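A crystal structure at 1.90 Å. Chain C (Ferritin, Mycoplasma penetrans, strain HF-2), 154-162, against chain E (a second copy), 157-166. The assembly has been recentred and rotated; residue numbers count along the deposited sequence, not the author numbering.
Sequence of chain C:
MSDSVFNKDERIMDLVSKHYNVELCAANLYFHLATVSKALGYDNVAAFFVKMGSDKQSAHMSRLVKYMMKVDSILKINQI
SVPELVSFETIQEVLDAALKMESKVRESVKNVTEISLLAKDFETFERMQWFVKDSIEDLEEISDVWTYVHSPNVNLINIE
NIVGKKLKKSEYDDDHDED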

# COMPACT_ATOMS: atom_id res chain seq x y z
N VAL C 154 32.67 -30.98 31.28
CA VAL C 154 31.78 -29.85 30.99
C VAL C 154 31.45 -29.18 32.31
O VAL C 154 31.46 -29.83 33.37
CB VAL C 154 30.50 -30.28 30.24
CG1 VAL C 154 30.85 -31.02 28.93
CG2 VAL C 154 29.60 -31.12 31.13
N ASN C 155 31.15 -27.89 32.25
CA ASN C 155 30.75 -27.13 33.41
C ASN C 155 29.29 -26.64 33.36
O ASN C 155 28.63 -26.82 32.38
CB ASN C 155 31.73 -26.02 33.73
CG ASN C 155 31.84 -24.98 32.65
OD1 ASN C 155 32.92 -24.60 32.30
ND2 ASN C 155 30.76 -24.53 32.17
N LEU C 156 28.81 -26.04 34.42
CA LEU C 156 27.40 -25.65 34.44
C LEU C 156 27.08 -24.69 33.31
O LEU C 156 25.99 -24.74 32.72
CB LEU C 156 27.05 -25.02 35.79
CG LEU C 156 25.65 -24.41 35.93
CD1 LEU C 156 25.18 -24.56 37.36
CD2 LEU C 156 25.62 -22.92 35.52
N ILE C 157 28.00 -23.76 33.02
CA ILE C 157 27.75 -22.76 32.00
C ILE C 157 27.70 -23.41 30.62
O ILE C 157 26.84 -23.07 29.79
CB ILE C 157 28.80 -21.64 32.07
CG1 ILE C 157 28.65 -20.87 33.39
CG2 ILE C 157 28.66 -20.69 30.86
CD1 ILE C 157 29.70 -19.71 33.55
N ASN C 158 28.53 -24.40 30.39
CA ASN C 158 28.52 -25.10 29.14
C ASN C 158 27.15 -25.74 28.92
O ASN C 158 26.55 -25.59 27.91
CB ASN C 158 29.56 -26.22 29.10
CG ASN C 158 30.98 -25.73 29.18
OD1 ASN C 158 31.31 -24.68 28.70
ND2 ASN C 158 31.80 -26.52 29.75
N ILE C 159 26.69 -26.46 29.92
CA ILE C 159 25.39 -27.12 29.85
C ILE C 159 24.28 -26.10 29.61
O ILE C 159 23.44 -26.26 28.72
CB ILE C 159 25.14 -27.93 31.14
CG1 ILE C 159 26.09 -29.14 31.22
CG2 ILE C 159 23.65 -28.31 31.25
CD1 ILE C 159 26.19 -29.74 32.64
N GLU C 160 24.27 -25.03 30.40
CA GLU C 160 23.22 -24.02 30.25
C GLU C 160 23.23 -23.40 28.85
O GLU C 160 22.16 -23.22 28.23
CB GLU C 160 23.40 -22.95 31.32
CG GLU C 160 22.84 -23.40 32.67
CD GLU C 160 21.33 -23.49 32.61
OE1 GLU C 160 20.68 -22.42 32.62
OE2 GLU C 160 20.79 -24.61 32.50
N ASN C 161 24.41 -23.09 28.31
CA ASN C 161 24.48 -22.46 27.00
C ASN C 161 23.94 -23.37 25.91
O ASN C 161 23.19 -22.92 25.04
CB ASN C 161 25.93 -22.05 26.68
CG ASN C 161 26.35 -20.78 27.38
OD1 ASN C 161 25.50 -20.00 27.85
ND2 ASN C 161 27.65 -20.56 27.47
N ILE C 162 24.34 -24.63 25.90
CA ILE C 162 23.91 -25.46 24.78
C ILE C 162 22.43 -25.85 24.92
O ILE C 162 21.72 -25.94 23.91
CB ILE C 162 24.82 -26.69 24.60
CG1 ILE C 162 24.52 -27.36 23.26
CG2 ILE C 162 24.67 -27.68 25.77
CD1 ILE C 162 25.62 -28.31 22.78
N ILE E 157 35.70 -16.40 29.95
CA ILE E 157 34.91 -16.37 28.72
C ILE E 157 33.56 -17.03 28.93
O ILE E 157 32.53 -16.53 28.44
CB ILE E 157 35.69 -17.03 27.56
CG1 ILE E 157 36.95 -16.19 27.24
CG2 ILE E 157 34.77 -17.24 26.32
CD1 ILE E 157 37.84 -16.75 26.12
N ASN E 158 33.53 -18.11 29.68
CA ASN E 158 32.29 -18.78 29.98
C ASN E 158 31.35 -17.79 30.66
O ASN E 158 30.23 -17.69 30.31
CB ASN E 158 32.50 -19.93 30.94
CG ASN E 158 33.32 -21.06 30.39
OD1 ASN E 158 33.32 -21.34 29.23
ND2 ASN E 158 34.00 -21.71 31.25
N ILE E 159 31.82 -17.11 31.68
CA ILE E 159 31.02 -16.15 32.43
C ILE E 159 30.51 -15.05 31.50
O ILE E 159 29.30 -14.75 31.45
CB ILE E 159 31.84 -15.57 33.60
CG1 ILE E 159 32.08 -16.66 34.67
CG2 ILE E 159 31.15 -14.34 34.18
CD1 ILE E 159 33.12 -16.28 35.70
N GLU E 160 31.42 -14.42 30.77
CA GLU E 160 31.05 -13.35 29.85
C GLU E 160 30.03 -13.81 28.81
O GLU E 160 29.06 -13.09 28.52
CB GLU E 160 32.31 -12.82 29.16
CG GLU E 160 33.08 -11.86 30.05
CD GLU E 160 32.31 -10.57 30.23
OE1 GLU E 160 32.27 -9.77 29.28
OE2 GLU E 160 31.72 -10.38 31.31
N ASN E 161 30.22 -14.99 28.24
CA ASN E 161 29.29 -15.47 27.22
C ASN E 161 27.88 -15.67 27.79
O ASN E 161 26.90 -15.26 27.17
CB ASN E 161 29.81 -16.77 26.60
CG ASN E 161 30.85 -16.53 25.51
OD1 ASN E 161 30.99 -15.41 25.00
ND2 ASN E 161 31.57 -17.57 25.15
N ILE E 162 27.76 -16.30 28.96
CA ILE E 162 26.40 -16.57 29.44
C ILE E 162 25.74 -15.31 30.02
O ILE E 162 24.52 -15.12 29.88
CB ILE E 162 26.38 -17.74 30.46
CG1 ILE E 162 24.92 -18.13 30.76
CG2 ILE E 162 27.11 -17.38 31.74
CD1 ILE E 162 24.75 -19.59 31.27
N VAL E 163 26.50 -14.41 30.65
CA VAL E 163 25.92 -13.17 31.13
C VAL E 163 25.51 -12.28 29.96
O VAL E 163 24.52 -11.54 30.05
CB VAL E 163 26.91 -12.45 32.08
CG1 VAL E 163 26.40 -11.02 32.41
CG2 VAL E 163 27.11 -13.28 33.37
N GLY E 164 26.23 -12.37 28.84
CA GLY E 164 25.84 -11.62 27.66
C GLY E 164 24.44 -11.95 27.17
O GLY E 164 23.78 -11.10 26.58
N LYS E 165 23.97 -13.17 27.43
CA LYS E 165 22.62 -13.54 27.00
C LYS E 165 21.53 -12.88 27.83
O LYS E 165 20.38 -12.84 27.39
CB LYS E 165 22.43 -15.06 27.02
CG LYS E 165 23.64 -15.85 26.56
CD LYS E 165 23.45 -16.45 25.19
CE LYS E 165 24.52 -17.50 24.89
NZ LYS E 165 25.53 -17.01 23.90
N LYS E 166 21.85 -12.36 29.01
CA LYS E 166 20.87 -11.66 29.83
C LYS E 166 20.70 -10.20 29.44
O LYS E 166 19.87 -9.51 30.03
CB LYS E 166 21.27 -11.77 31.31
CG LYS E 166 21.55 -13.20 31.75
CD LYS E 166 21.66 -13.31 33.25
CE LYS E 166 20.39 -13.87 33.86
NZ LYS E 166 20.06 -13.12 35.11

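Two copies of the same helix meet here out of register: Ile C157 lies nearest Asn E158, with CA atoms 6.4 Å apart, and one turn on, Asn C161 lies nearest Ile E162, with CA atoms 6.7 Å apart. Each of these closest steps therefore pairs an isoleucine with an asparagine, and the order reverses between them. The same sequence position also does different work in the two chains. Ile C157 is covered by chain E over 80 Å² while Ile E157 takes no part, and Ile E162 packs against chain C while Ile C162 is out of reach.

The helices run in broadly the same direction, 32° apart, with a closest axial approach of 9.9 Å. Ile C157 has the largest covered area of any residue here, narrowly ahead of Ile E162. Its CG2 sits 3.4 Å from the backbone O of Asn E158 and 3.7 Å from CB of Ile E162, so this methyl rests on one turn of the partner helix. The CD1 end, carried on an m, t rotamer, reaches to 3.8 Å from CB of Asn E158 and 4.0 Å from CG1 of Ile E159, whose own CA-to-CB bond points away. The O of Asn E158 is already used within its helix, accepting from N of Ile E162 at 3.1 Å; a methyl can pack over it without leaving that carbonyl unpaired.

Ile E162 supplies the second apolar piece. Its CA-to-CB bond points toward chain C, and in its t, t rotamer CD1 lies 3.6 Å from CB of Glu C160. The contact thus uses the aliphatic base of the glutamate, while both carboxylate oxygens are hydrogen-bonded elsewhere in the structure. The CA-to-CB bond of Asn C161 points sideways to chain E, yet its amide end comes close, with OD1 3.5 Å from CG1 of Ile E162. The exposed Lys E165 brings its CE to 4.0 Å from OD1 of Asn C161, and 20 Å² of the lysine is covered.

Near the start of the chain C helix, Asn C155 occupies the N-cap position and points toward chain E, close to Asn E158. The Asn E158 side chain also approaches Asn C158, the same residue in the other copy, with their OD1 atoms 3.9 Å apart.

No clear hydrogen bond crosses between the stretches. The rule to draw is that polar residues can line a close helix pair while isoleucines supply the largest areas: 367 Å² is buried, counting both sides, with Ile C157 and Ile E162 contributing most.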